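Putative oxidoreductase (PDB 3EOF) binds flavin mononucleotide and is probably an oxidoreductase of the nitroreductase family. Local coordinates at residues K54-L58 with V68-V74; I57-H62 with M140-L145; V74-D80 with V151-V157. One frame throughout, in Å; residues are numbered along the deposited sequence.

Interaction 1 (K54-L58 with V68-V74); sequences KKEIL and VKEAPVV
In this nitroreductase-family fold, a helix and the turn leading into a strand of the antiparallel sheet are joined by one lysine's hydrogen bonds and by apolar packing. Residues 54-58 are helical, and Leu58 N bonds to Lys54 O at 3.0 Å. The other segment ends the short helix 67-70, leaves helical geometry at Ala71 (phi/psi -77/143), passes Pro72 and extends into strand 73-80 at Val73 and Val74. The backbones are nearest at Lys55 and Lys69, whose CA atoms are 5.3 Å apart.

Lys55 points its CA-to-CB bond toward the turn. Its chi1 is m and chi2 to chi4 are all t, so the chain is stretched out and carries the amino group to the carbonyls beyond the helix end. Lys55 NZ donates to Ala71 O at 2.7 Å and to Pro72 O at 2.6 Å. A further bond to Arg50 O, in the loop before helix 52-58, gives the buried amino group three carbonyl acceptors. Val68 O is also buried here but has no hydrogen-bond partner; Lys55 CG lies 3.3 Å from it. At the exposed edge, Glu56 CG packs on Lys69 CE at 3.7 Å. The aliphatic part of Lys55 also reaches the strand, with its CE 4.2 Å from Val74 CG2.

Leu58, one helical turn after Lys54 (chi1 m, chi2 t), fills the apolar side of the joint. Thr49 of strand 44-49 touches Lys55, Leu58 and Val74. Leu58 CB meets Val68 CG1 at 4.0 Å, and Leu58 CD1 rests 3.9 Å from Val74 CG1.

Interaction 2 (I57-H62 with M140-L145); sequences ILSPAH and MIIDAL
Two short segments pack through apolar side chains. Residues 57-58 belong to helix 52-58. Residues 59-61 keep helical phi/psi without the regular bonds. His62 turns off at -97/27. Residues 140-145 are helical, with Ala144 N bonded to Met140 O and Leu145 N to Ile141 O, each at 2.9 Å. The nearest CA atoms are those of Ala61 and Met140, 5.7 Å apart.

The m, t, p rotamer of Met140, a selenomethionine, brings Met140 CE to 3.7 Å from Pro60 CB and 3.6 Å from Ala61 N. Ala61 CB lies 3.9 Å from Met140 CB and 3.7 Å from Ile141 CG1. Ile141 (m, t) also extends CD1 to 3.6 Å from His62 CE1. His62 has chi1 m and chi2 -69°, and its ND1 is hydrogen-bonded to Thr133 OG1. Further along, Ala144 CB is 3.9 Å from both Ile57 CG2 and Leu58 CD2. Leu58 and Leu145 are both m, t, and their CD2 atoms meet at 3.9 Å.

Leu58 and Leu145 also touch strand 73-80, so the two helices share a side of the sheet. His62 O binds Gln65 NE2, and Gln65 is an FMN-binding residue: this is helix-to-helix packing on one side of the sheet, beside the flavin pocket of a nitroreductase fold.

Interaction 3 (V74-D80 with V151-V157); sequences VLTFCAD and VFPITTV
Seven backbone hydrogen bonds join these antiparallel strands, whose axes run at 137°. Leu75 and Val157 exchange two, N to O, at 2.8 Å. Ala79 N gives to Phe152 O at 2.8 Å, and Phe152 N to Ala79 O at 3.0 Å. Between them is a classic beta bulge: Ile154 and Thr155 both face Phe77. Phe77 N binds Thr155 O at 2.8 Å. Phe77 O accepts from Ile154 N at 2.9 Å and weakly from Thr155 N at 3.3 Å. Ile154 leaves the extended conformation (phi/psi -94/-63).

One water bridges Thr76 OG1 (2.5 Å) and Thr156 OG1 (2.9 Å). Thr156 OG1 also hydrogen-bonds Thr134 OG1. On that face Val74 CG1 meets Thr156 CG2 at 3.4 Å, and Cys78 CB meets Val151 CG1 at 3.7 Å. On the other, Phe77 (chi1 m) sets CE1 3.7 Å from Val157 CG2.

These are the two central strands of the sheet, flanked by strands 44-49 and 127-131. Helix 138-145 packs by Thr76 and Pro153, helix 100-123 by Leu75, Phe77 and Ile154.

Overall arrangement
Interactions 1 and 2 start from the same helix 52-58 and share Ile57 and Leu58; their centres are 10 Å apart. Val74 belongs to both interactions 1 and 3, so the strand that begins at the lysine-bound turn becomes a central strand of the sheet. Interaction 2 lies against interaction 3: His62 CE1 is 3.3 Å from Thr156 OG1, Leu145 CD1 is 3.5 Å from Thr76 OG1, and Ile141 CG2 is 3.7 Å from Pro153 CB. All three lie near a bound FMN rather than lining its pocket. Nearest distances from side chain to flavin are about 5 Å for Thr155, 6 Å for His62 and 8 Å for Val68.

Interaction 1 (K54-L58 with V68-V74)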
ATOM      1  N   LYS A  54      12.295  17.609 -16.226  1.00 23.51           N
ATOM      2  CA  LYS A  54      11.518  17.336 -15.017  1.00 26.04           C
ATOM      3  C   LYS A  54      12.113  16.108 -14.342  1.00 26.50           C
ATOM      4  O   LYS A  54      12.201  16.042 -13.111  1.00 26.88           O
ATOM      5  CB  LYS A  54      10.013  17.148 -15.335  1.00 30.53           C
ATOM      6  CG  LYS A  54       9.258  18.453 -15.729  1.00 32.58           C
ATOM      7  CD  LYS A  54       9.270  19.495 -14.616  1.00 32.13           C
ATOM      8  CE  LYS A  54       8.283  20.608 -14.916  1.00 38.08           C
ATOM      9  NZ  LYS A  54       8.182  21.595 -13.795  1.00 41.34           N
ATOM     10  N   LYS A  55      12.512  15.131 -15.165  1.00 25.07           N
ATOM     11  CA  LYS A  55      13.214  13.929 -14.693  1.00 23.69           C
ATOM     12  C   LYS A  55      14.563  14.275 -14.039  1.00 23.15           C
ATOM     13  O   LYS A  55      14.938  13.706 -13.027  1.00 22.84           O
ATOM     14  CB  LYS A  55      13.410  12.961 -15.842  1.00 25.08           C
ATOM     15  CG  LYS A  55      12.120  12.296 -16.256  1.00 19.47           C
ATOM     16  CD  LYS A  55      12.199  11.654 -17.626  1.00 23.32           C
ATOM     17  CE  LYS A  55      10.902  10.898 -17.888  1.00 26.16           C
ATOM     18  NZ  LYS A  55      10.889  10.358 -19.243  1.00 24.97           N
ATOM     19  N   GLU A  56      15.291  15.201 -14.629  1.00 24.32           N
ATOM     20  CA  GLU A  56      16.577  15.630 -14.080  1.00 28.41           C
ATOM     21  C   GLU A  56      16.412  16.305 -12.725  1.00 27.72           C
ATOM     22  O   GLU A  56      17.278  16.175 -11.854  1.00 27.52           O
ATOM     23  CB  GLU A  56      17.313  16.553 -15.057  1.00 27.65           C
ATOM     24  CG  GLU A  56      18.090  15.809 -16.125  1.00 38.49           C
ATOM     25  CD  GLU A  56      18.501  16.698 -17.286  1.00 38.96           C
ATOM     26  OE1 GLU A  56      18.356  17.956 -17.207  1.00 51.35           O
ATOM     27  OE2 GLU A  56      18.968  16.109 -18.294  1.00 61.55           O
ATOM     28  N   ILE A  57      15.315  17.047 -12.573  1.00 26.58           N
ATOM     29  CA  ILE A  57      14.961  17.687 -11.304  1.00 27.53           C
ATOM     30  C   ILE A  57      14.585  16.659 -10.215  1.00 26.16           C
ATOM     31  O   ILE A  57      15.028  16.783  -9.083  1.00 28.46           O
ATOM     32  CB  ILE A  57      13.846  18.732 -11.509  1.00 26.69           C
ATOM     33  CG1 ILE A  57      14.399  19.925 -12.310  1.00 22.90           C
ATOM     34  CG2 ILE A  57      13.335  19.202 -10.187  1.00 30.35           C
ATOM     35  CD1 ILE A  57      13.309  20.859 -12.767  1.00 27.89           C
ATOM     36  N   LEU A  58      13.811  15.639 -10.573  1.00 27.05           N
ATOM     37  CA  LEU A  58      13.420  14.551  -9.643  1.00 26.05           C
ATOM     38  C   LEU A  58      14.542  13.622  -9.271  1.00 25.32           C
ATOM     39  O   LEU A  58      14.514  12.994  -8.228  1.00 27.95           O
ATOM     40  CB  LEU A  58      12.320  13.657 -10.248  1.00 25.90           C
ATOM     41  CG  LEU A  58      10.880  14.137 -10.268  1.00 26.28           C
ATOM     42  CD1 LEU A  58       9.984  13.006 -10.821  1.00 30.47           C
ATOM     43  CD2 LEU A  58      10.489  14.563  -8.815  1.00 28.56           C
ATOM     44  N   VAL A  68      15.113   7.077 -13.117  1.00 24.91           N
ATOM     45  CA  VAL A  68      14.348   8.319 -13.193  1.00 23.69           C
ATOM     46  C   VAL A  68      14.524   9.036 -14.546  1.00 25.48           C
ATOM     47  O   VAL A  68      13.573   9.600 -15.077  1.00 25.60           O
ATOM     48  CB  VAL A  68      14.705   9.328 -12.068  1.00 20.78           C
ATOM     49  CG1 VAL A  68      13.873  10.594 -12.250  1.00 19.84           C
ATOM     50  CG2 VAL A  68      14.457   8.721 -10.675  1.00 22.23           C
ATOM     51  N   LYS A  69      15.750   9.080 -15.066  1.00 26.83           N
ATOM     52  CA  LYS A  69      15.992   9.749 -16.343  1.00 26.99           C
ATOM     53  C   LYS A  69      15.780   8.799 -17.507  1.00 25.61           C
ATOM     54  O   LYS A  69      15.331   9.211 -18.565  1.00 26.18           O
ATOM     55  CB  LYS A  69      17.399  10.335 -16.401  1.00 27.54           C
ATOM     56  CG  LYS A  69      17.669  11.529 -15.479  1.00 28.93           C
ATOM     57  CD  LYS A  69      19.149  11.964 -15.636  1.00 33.95           C
ATOM     58  CE  LYS A  69      19.640  12.907 -14.534  1.00 43.25           C
ATOM     59  NZ  LYS A  69      21.137  13.216 -14.610  1.00 38.25           N
ATOM     60  N   GLU A  70      16.064   7.522 -17.300  1.00 23.62           N
ATOM     61  CA  GLU A  70      15.986   6.557 -18.352  1.00 24.67           C
ATOM     62  C   GLU A  70      14.586   6.084 -18.691  1.00 24.19           C
ATOM     63  O   GLU A  70      14.330   5.741 -19.834  1.00 27.05           O
ATOM     64  CB  GLU A  70      16.916   5.402 -18.033  1.00 26.46           C
ATOM     65  CG  GLU A  70      18.352   5.880 -18.049  1.00 27.87           C
ATOM     66  CD  GLU A  70      19.368   4.811 -17.716  1.00 34.10           C
ATOM     67  OE1 GLU A  70      19.007   3.585 -17.722  1.00 38.47           O
ATOM     68  OE2 GLU A  70      20.537   5.236 -17.456  1.00 36.76           O
ATOM     69  N   ALA A  71      13.659   6.100 -17.734  1.00 23.92           N
ATOM     70  CA  ALA A  71      12.295   5.647 -18.052  1.00 22.42           C
ATOM     71  C   ALA A  71      11.560   6.736 -18.816  1.00 22.49           C
ATOM     72  O   ALA A  71      11.782   7.910 -18.572  1.00 21.60           O
ATOM     73  CB  ALA A  71      11.512   5.232 -16.806  1.00 20.84           C
ATOM     74  N   PRO A  72      10.716   6.342 -19.795  1.00 23.49           N
ATOM     75  CA  PRO A  72       9.926   7.319 -20.489  1.00 25.82           C
ATOM     76  C   PRO A  72       8.910   8.015 -19.573  1.00 26.39           C
ATOM     77  O   PRO A  72       8.587   9.206 -19.784  1.00 25.95           O
ATOM     78  CB  PRO A  72       9.206   6.490 -21.554  1.00 24.19           C
ATOM     79  CG  PRO A  72       9.151   5.159 -21.035  1.00 25.15           C
ATOM     80  CD  PRO A  72      10.474   4.996 -20.343  1.00 25.32           C
ATOM     81  N   VAL A  73       8.442   7.283 -18.559  1.00 25.09           N
ATOM     82  CA  VAL A  73       7.451   7.776 -17.592  1.00 22.86           C
ATOM     83  C   VAL A  73       7.906   7.492 -16.160  1.00 25.45           C
ATOM     84  O   VAL A  73       8.383   6.392 -15.845  1.00 26.12           O
ATOM     85  CB  VAL A  73       6.052   7.110 -17.827  1.00 20.09           C
ATOM     86  CG1 VAL A  73       5.073   7.613 -16.824  1.00 19.37           C
ATOM     87  CG2 VAL A  73       5.572   7.358 -19.279  1.00 17.03           C
ATOM     88  N   VAL A  74       7.774   8.517 -15.322  1.00 24.62           N
ATOM     89  CA  VAL A  74       8.014   8.463 -13.879  1.00 23.37           C
ATOM     90  C   VAL A  74       6.700   8.904 -13.261  1.00 23.60           C
ATOM     91  O   VAL A  74       6.180   9.978 -13.581  1.00 20.15           O
ATOM     92  CB  VAL A  74       9.183   9.384 -13.427  1.00 21.60           C
ATOM     93  CG1 VAL A  74       9.414   9.282 -11.919  1.00 16.37           C
ATOM     94  CG2 VAL A  74      10.427   8.999 -14.194  1.00 18.70           C
TER

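Interaction 2 (I57-H62 with M140-L145)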
ATOM      1  N   ILE A  57      15.315  17.047 -12.573  1.00 26.58           N
ATOM      2  CA  ILE A  57      14.961  17.687 -11.304  1.00 27.53           C
ATOM      3  C   ILE A  57      14.585  16.659 -10.215  1.00 26.16           C
ATOM      4  O   ILE A  57      15.028  16.783  -9.083  1.00 28.46           O
ATOM      5  CB  ILE A  57      13.846  18.732 -11.509  1.00 26.69           C
ATOM      6  CG1 ILE A  57      14.399  19.925 -12.310  1.00 22.90           C
ATOM      7  CG2 ILE A  57      13.335  19.202 -10.187  1.00 30.35           C
ATOM      8  CD1 ILE A  57      13.309  20.859 -12.767  1.00 27.89           C
ATOM      9  N   LEU A  58      13.811  15.639 -10.573  1.00 27.05           N
ATOM     10  CA  LEU A  58      13.420  14.551  -9.643  1.00 26.05           C
ATOM     11  C   LEU A  58      14.542  13.622  -9.271  1.00 25.32           C
ATOM     12  O   LEU A  58      14.514  12.994  -8.228  1.00 27.95           O
ATOM     13  CB  LEU A  58      12.320  13.657 -10.248  1.00 25.90           C
ATOM     14  CG  LEU A  58      10.880  14.137 -10.268  1.00 26.28           C
ATOM     15  CD1 LEU A  58       9.984  13.006 -10.821  1.00 30.47           C
ATOM     16  CD2 LEU A  58      10.489  14.563  -8.815  1.00 28.56           C
ATOM     17  N   SER A  59      15.505  13.505 -10.170  1.00 25.55           N
ATOM     18  CA  SER A  59      16.617  12.561 -10.041  1.00 26.12           C
ATOM     19  C   SER A  59      17.376  12.603  -8.720  1.00 26.05           C
ATOM     20  O   SER A  59      17.606  11.567  -8.118  1.00 26.09           O
ATOM     21  CB  SER A  59      17.583  12.719 -11.237  1.00 21.49           C
ATOM     22  OG  SER A  59      18.403  11.571 -11.349  1.00 33.40           O
ATOM     23  N   PRO A  60      17.805  13.793  -8.275  1.00 26.55           N
ATOM     24  CA  PRO A  60      18.511  13.904  -6.995  1.00 27.25           C
ATOM     25  C   PRO A  60      17.700  13.450  -5.792  1.00 24.20           C
ATOM     26  O   PRO A  60      18.267  12.878  -4.857  1.00 26.79           O
ATOM     27  CB  PRO A  60      18.812  15.413  -6.875  1.00 26.55           C
ATOM     28  CG  PRO A  60      18.653  15.958  -8.201  1.00 28.12           C
ATOM     29  CD  PRO A  60      17.680  15.089  -8.942  1.00 27.43           C
ATOM     30  N   ALA A  61      16.396  13.739  -5.804  1.00 24.22           N
ATOM     31  CA  ALA A  61      15.461  13.306  -4.766  1.00 23.31           C
ATOM     32  C   ALA A  61      15.556  11.769  -4.605  1.00 26.06           C
ATOM     33  O   ALA A  61      15.487  11.211  -3.486  1.00 27.08           O
ATOM     34  CB  ALA A  61      14.030  13.712  -5.155  1.00 22.91           C
ATOM     35  N   HIS A  62      15.732  11.092  -5.745  1.00 26.93           N
ATOM     36  CA  HIS A  62      15.824   9.647  -5.803  1.00 23.93           C
ATOM     37  C   HIS A  62      17.267   9.155  -5.843  1.00 23.58           C
ATOM     38  O   HIS A  62      17.529   8.057  -6.291  1.00 22.93           O
ATOM     39  CB  HIS A  62      14.995   9.131  -6.983  1.00 24.88           C
ATOM     40  CG  HIS A  62      13.542   9.447  -6.835  1.00 17.43           C
ATOM     41  ND1 HIS A  62      12.767   8.849  -5.875  1.00 18.54           N
ATOM     42  CD2 HIS A  62      12.758  10.377  -7.429  1.00 17.53           C
ATOM     43  CE1 HIS A  62      11.539   9.337  -5.935  1.00 20.91           C
ATOM     44  NE2 HIS A  62      11.500  10.252  -6.887  1.00 22.12           N
HETATM   45  N   MSE A 140      11.848  17.265  -1.225  1.00 24.35           N
HETATM   46  CA  MSE A 140      12.365  17.589  -2.559  1.00 21.91           C
HETATM   47  C   MSE A 140      11.362  17.251  -3.621  1.00 18.88           C
HETATM   48  O   MSE A 140      11.256  17.926  -4.618  1.00 20.65           O
HETATM   49  CB  MSE A 140      13.645  16.824  -2.836  1.00 20.45           C
HETATM   50  CG  MSE A 140      14.859  17.290  -1.994  1.00 23.48           C
HETATM   51 SE   MSE A 140      16.454  16.216  -2.357  0.75 27.94          SE
HETATM   52  CE  MSE A 140      16.842  16.788  -4.023  1.00 27.14           C
ATOM     53  N   ILE A 141      10.656  16.181  -3.432  1.00 18.96           N
ATOM     54  CA  ILE A 141       9.617  15.770  -4.388  1.00 18.32           C
ATOM     55  C   ILE A 141       8.487  16.767  -4.225  1.00 23.83           C
ATOM     56  O   ILE A 141       7.934  17.220  -5.202  1.00 25.53           O
ATOM     57  CB  ILE A 141       9.191  14.338  -4.105  1.00 20.15           C
ATOM     58  CG1 ILE A 141      10.387  13.419  -4.356  1.00 20.80           C
ATOM     59  CG2 ILE A 141       8.020  13.906  -5.000  1.00 14.61           C
ATOM     60  CD1 ILE A 141      10.213  11.999  -3.889  1.00 15.95           C
ATOM     61  N   ILE A 142       8.164  17.146  -2.978  1.00 23.31           N
ATOM     62  CA  ILE A 142       7.122  18.147  -2.755  1.00 23.62           C
ATOM     63  C   ILE A 142       7.422  19.459  -3.486  1.00 22.79           C
ATOM     64  O   ILE A 142       6.549  20.017  -4.133  1.00 21.19           O
ATOM     65  CB  ILE A 142       6.874  18.392  -1.270  1.00 21.79           C
ATOM     66  CG1 ILE A 142       6.153  17.168  -0.675  1.00 24.38           C
ATOM     67  CG2 ILE A 142       6.086  19.696  -1.073  1.00 22.08           C
ATOM     68  CD1 ILE A 142       6.348  17.058   0.839  1.00 23.52           C
ATOM     69  N   ASP A 143       8.656  19.954  -3.340  1.00 21.68           N
ATOM     70  CA  ASP A 143       9.065  21.147  -3.977  1.00 22.33           C
ATOM     71  C   ASP A 143       9.052  20.950  -5.502  1.00 23.74           C
ATOM     72  O   ASP A 143       8.568  21.811  -6.254  1.00 26.02           O
ATOM     73  CB  ASP A 143      10.496  21.524  -3.526  1.00 21.47           C
ATOM     74  CG  ASP A 143      10.592  21.835  -2.047  1.00 24.86           C
ATOM     75  OD1 ASP A 143       9.560  22.124  -1.419  1.00 26.03           O
ATOM     76  OD2 ASP A 143      11.732  21.827  -1.509  1.00 40.55           O
ATOM     77  N   ALA A 144       9.542  19.809  -5.972  1.00 23.54           N
ATOM     78  CA  ALA A 144       9.665  19.583  -7.421  1.00 20.86           C
ATOM     79  C   ALA A 144       8.332  19.544  -8.135  1.00 22.51           C
ATOM     80  O   ALA A 144       8.188  20.171  -9.204  1.00 23.27           O
ATOM     81  CB  ALA A 144      10.488  18.313  -7.716  1.00 19.45           C
ATOM     82  N   LEU A 145       7.363  18.864  -7.522  1.00 19.41           N
ATOM     83  CA  LEU A 145       6.054  18.643  -8.137  1.00 23.24           C
ATOM     84  C   LEU A 145       5.005  19.620  -7.640  1.00 23.24           C
ATOM     85  O   LEU A 145       3.841  19.534  -8.021  1.00 17.67           O
ATOM     86  CB  LEU A 145       5.596  17.207  -7.909  1.00 20.04           C
ATOM     87  CG  LEU A 145       6.628  16.133  -8.291  1.00 19.22           C
ATOM     88  CD1 LEU A 145       6.088  14.760  -8.051  1.00 13.86           C
ATOM     89  CD2 LEU A 145       7.098  16.318  -9.746  1.00 16.35           C
TER

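Interaction 3 (V74-D80 with V151-V157)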
ATOM      1  N   VAL A  74       7.774   8.517 -15.322  1.00 24.62           N
ATOM      2  CA  VAL A  74       8.014   8.463 -13.879  1.00 23.37           C
ATOM      3  C   VAL A  74       6.700   8.904 -13.261  1.00 23.60           C
ATOM      4  O   VAL A  74       6.180   9.978 -13.581  1.00 20.15           O
ATOM      5  CB  VAL A  74       9.183   9.384 -13.427  1.00 21.60           C
ATOM      6  CG1 VAL A  74       9.414   9.282 -11.919  1.00 16.37           C
ATOM      7  CG2 VAL A  74      10.427   8.999 -14.194  1.00 18.70           C
ATOM      8  N   LEU A  75       6.132   8.036 -12.430  1.00 23.27           N
ATOM      9  CA  LEU A  75       4.863   8.303 -11.774  1.00 23.44           C
ATOM     10  C   LEU A  75       5.061   8.433 -10.309  1.00 22.33           C
ATOM     11  O   LEU A  75       5.574   7.513  -9.702  1.00 22.93           O
ATOM     12  CB  LEU A  75       3.897   7.161 -11.994  1.00 23.42           C
ATOM     13  CG  LEU A  75       3.489   6.837 -13.422  1.00 22.60           C
ATOM     14  CD1 LEU A  75       2.628   5.590 -13.357  1.00 18.66           C
ATOM     15  CD2 LEU A  75       2.743   8.016 -14.091  1.00 14.36           C
ATOM     16  N   THR A  76       4.707   9.602  -9.761  1.00 23.68           N
ATOM     17  CA  THR A  76       4.756   9.871  -8.321  1.00 23.77           C
ATOM     18  C   THR A  76       3.337   9.725  -7.790  1.00 25.98           C
ATOM     19  O   THR A  76       2.470  10.559  -8.092  1.00 25.52           O
ATOM     20  CB  THR A  76       5.340  11.260  -8.013  1.00 21.80           C
ATOM     21  OG1 THR A  76       6.656  11.360  -8.581  1.00 22.05           O
ATOM     22  CG2 THR A  76       5.410  11.507  -6.498  1.00 16.32           C
ATOM     23  N   PHE A  77       3.098   8.623  -7.060  1.00 26.15           N
ATOM     24  CA  PHE A  77       1.818   8.359  -6.394  1.00 24.57           C
ATOM     25  C   PHE A  77       1.754   9.108  -5.048  1.00 23.57           C
ATOM     26  O   PHE A  77       2.506   8.828  -4.117  1.00 18.55           O
ATOM     27  CB  PHE A  77       1.634   6.869  -6.205  1.00 22.24           C
ATOM     28  CG  PHE A  77       1.541   6.119  -7.493  1.00 21.92           C
ATOM     29  CD1 PHE A  77       2.686   5.623  -8.110  1.00 19.04           C
ATOM     30  CD2 PHE A  77       0.315   5.906  -8.091  1.00 21.44           C
ATOM     31  CE1 PHE A  77       2.614   4.938  -9.274  1.00 26.42           C
ATOM     32  CE2 PHE A  77       0.231   5.228  -9.255  1.00 21.52           C
ATOM     33  CZ  PHE A  77       1.410   4.736  -9.865  1.00 17.71           C
ATOM     34  N   CYS A  78       0.830  10.059  -4.963  1.00 24.03           N
ATOM     35  CA  CYS A  78       0.655  10.893  -3.790  1.00 23.79           C
ATOM     36  C   CYS A  78      -0.633  10.649  -3.004  1.00 23.18           C
ATOM     37  O   CYS A  78      -1.726  10.527  -3.599  1.00 21.21           O
ATOM     38  CB  CYS A  78       0.637  12.359  -4.227  1.00 26.23           C
ATOM     39  SG  CYS A  78       2.058  12.809  -5.180  1.00 26.53           S
ATOM     40  N   ALA A  79      -0.471  10.569  -1.682  1.00 23.79           N
ATOM     41  CA  ALA A  79      -1.575  10.551  -0.730  1.00 24.57           C
ATOM     42  C   ALA A  79      -2.197  11.937  -0.933  1.00 23.78           C
ATOM     43  O   ALA A  79      -1.488  12.905  -0.988  1.00 25.79           O
ATOM     44  CB  ALA A  79      -1.042  10.389   0.693  1.00 22.03           C
ATOM     45  N   ASP A  80      -3.508  12.032  -1.076  1.00 23.52           N
ATOM     46  CA  ASP A  80      -4.138  13.328  -1.354  1.00 22.54           C
ATOM     47  C   ASP A  80      -5.486  13.414  -0.665  1.00 22.01           C
ATOM     48  O   ASP A  80      -6.453  12.747  -1.056  1.00 21.34           O
ATOM     49  CB  ASP A  80      -4.281  13.491  -2.869  1.00 22.93           C
ATOM     50  CG  ASP A  80      -4.828  14.844  -3.313  1.00 27.26           C
ATOM     51  OD1 ASP A  80      -5.590  15.458  -2.573  1.00 23.90           O
ATOM     52  OD2 ASP A  80      -4.519  15.262  -4.460  1.00 22.22           O
ATOM     53  N   VAL A 151      -1.201  16.871   0.614  1.00 21.86           N
ATOM     54  CA  VAL A 151      -0.655  16.041  -0.478  1.00 22.70           C
ATOM     55  C   VAL A 151       0.745  15.665  -0.037  1.00 22.76           C
ATOM     56  O   VAL A 151       1.507  16.508   0.406  1.00 27.68           O
ATOM     57  CB  VAL A 151      -0.619  16.722  -1.868  1.00 24.57           C
ATOM     58  CG1 VAL A 151      -0.143  15.727  -2.923  1.00 21.41           C
ATOM     59  CG2 VAL A 151      -2.050  17.301  -2.265  1.00 15.53           C
ATOM     60  N   PHE A 152       1.032  14.373  -0.113  1.00 24.04           N
ATOM     61  CA  PHE A 152       2.271  13.828   0.334  1.00 23.29           C
ATOM     62  C   PHE A 152       2.710  12.704  -0.623  1.00 22.00           C
ATOM     63  O   PHE A 152       1.924  11.795  -0.919  1.00 21.84           O
ATOM     64  CB  PHE A 152       2.083  13.289   1.789  1.00 23.86           C
ATOM     65  CG  PHE A 152       3.392  12.973   2.467  1.00 27.09           C
ATOM     66  CD1 PHE A 152       4.082  11.812   2.155  1.00 23.61           C
ATOM     67  CD2 PHE A 152       3.945  13.854   3.378  1.00 23.24           C
ATOM     68  CE1 PHE A 152       5.326  11.538   2.716  1.00 32.48           C
ATOM     69  CE2 PHE A 152       5.182  13.590   3.948  1.00 29.50           C
ATOM     70  CZ  PHE A 152       5.868  12.413   3.615  1.00 27.46           C
ATOM     71  N   PRO A 153       3.966  12.740  -1.111  1.00 20.27           N
ATOM     72  CA  PRO A 153       4.404  11.695  -2.023  1.00 18.39           C
ATOM     73  C   PRO A 153       4.675  10.403  -1.276  1.00 19.63           C
ATOM     74  O   PRO A 153       5.403  10.396  -0.273  1.00 19.50           O
ATOM     75  CB  PRO A 153       5.688  12.259  -2.590  1.00 17.48           C
ATOM     76  CG  PRO A 153       6.252  13.054  -1.477  1.00 16.28           C
ATOM     77  CD  PRO A 153       5.064  13.708  -0.849  1.00 17.33           C
ATOM     78  N   ILE A 154       4.008   9.333  -1.715  1.00 20.95           N
ATOM     79  CA  ILE A 154       4.099   8.027  -1.058  1.00 22.75           C
ATOM     80  C   ILE A 154       5.158   7.171  -1.730  1.00 25.08           C
ATOM     81  O   ILE A 154       6.139   6.764  -1.087  1.00 25.06           O
ATOM     82  CB  ILE A 154       2.716   7.294  -1.027  1.00 24.56           C
ATOM     83  CG1 ILE A 154       1.752   8.095  -0.128  1.00 24.77           C
ATOM     84  CG2 ILE A 154       2.822   5.853  -0.471  1.00 20.30           C
ATOM     85  CD1 ILE A 154       2.258   8.364   1.268  1.00 22.85           C
ATOM     86  N   THR A 155       4.951   6.853  -2.992  1.00 25.41           N
ATOM     87  CA  THR A 155       5.973   6.135  -3.742  1.00 26.40           C
ATOM     88  C   THR A 155       6.030   6.619  -5.201  1.00 25.52           C
ATOM     89  O   THR A 155       5.139   7.319  -5.660  1.00 25.97           O
ATOM     90  CB  THR A 155       5.840   4.633  -3.689  1.00 28.72           C
ATOM     91  OG1 THR A 155       7.055   4.051  -4.213  1.00 33.03           O
ATOM     92  CG2 THR A 155       4.643   4.197  -4.487  1.00 23.43           C
ATOM     93  N   THR A 156       7.119   6.245  -5.881  1.00 21.60           N
ATOM     94  CA  THR A 156       7.387   6.624  -7.248  1.00 20.16           C
ATOM     95  C   THR A 156       7.712   5.384  -8.010  1.00 22.82           C
ATOM     96  O   THR A 156       8.406   4.522  -7.496  1.00 24.89           O
ATOM     97  CB  THR A 156       8.583   7.584  -7.332  1.00 21.91           C
ATOM     98  OG1 THR A 156       8.308   8.687  -6.459  1.00 21.02           O
ATOM     99  CG2 THR A 156       8.765   8.085  -8.800  1.00 21.40           C
ATOM    100  N   VAL A 157       7.168   5.289  -9.221  1.00 23.39           N
ATOM    101  CA  VAL A 157       7.388   4.165 -10.087  1.00 22.40           C
ATOM    102  C   VAL A 157       7.882   4.644 -11.427  1.00 24.78           C
ATOM    103  O   VAL A 157       7.248   5.477 -12.079  1.00 26.43           O
ATOM    104  CB  VAL A 157       6.094   3.397 -10.266  1.00 22.21           C
ATOM    105  CG1 VAL A 157       6.188   2.282 -11.311  1.00 19.42           C
ATOM    106  CG2 VAL A 157       5.650   2.845  -8.924  1.00 22.24           C
TER
HETATM  107  O   HOH W   1       8.872  11.327  -7.427  1.00 24.45           O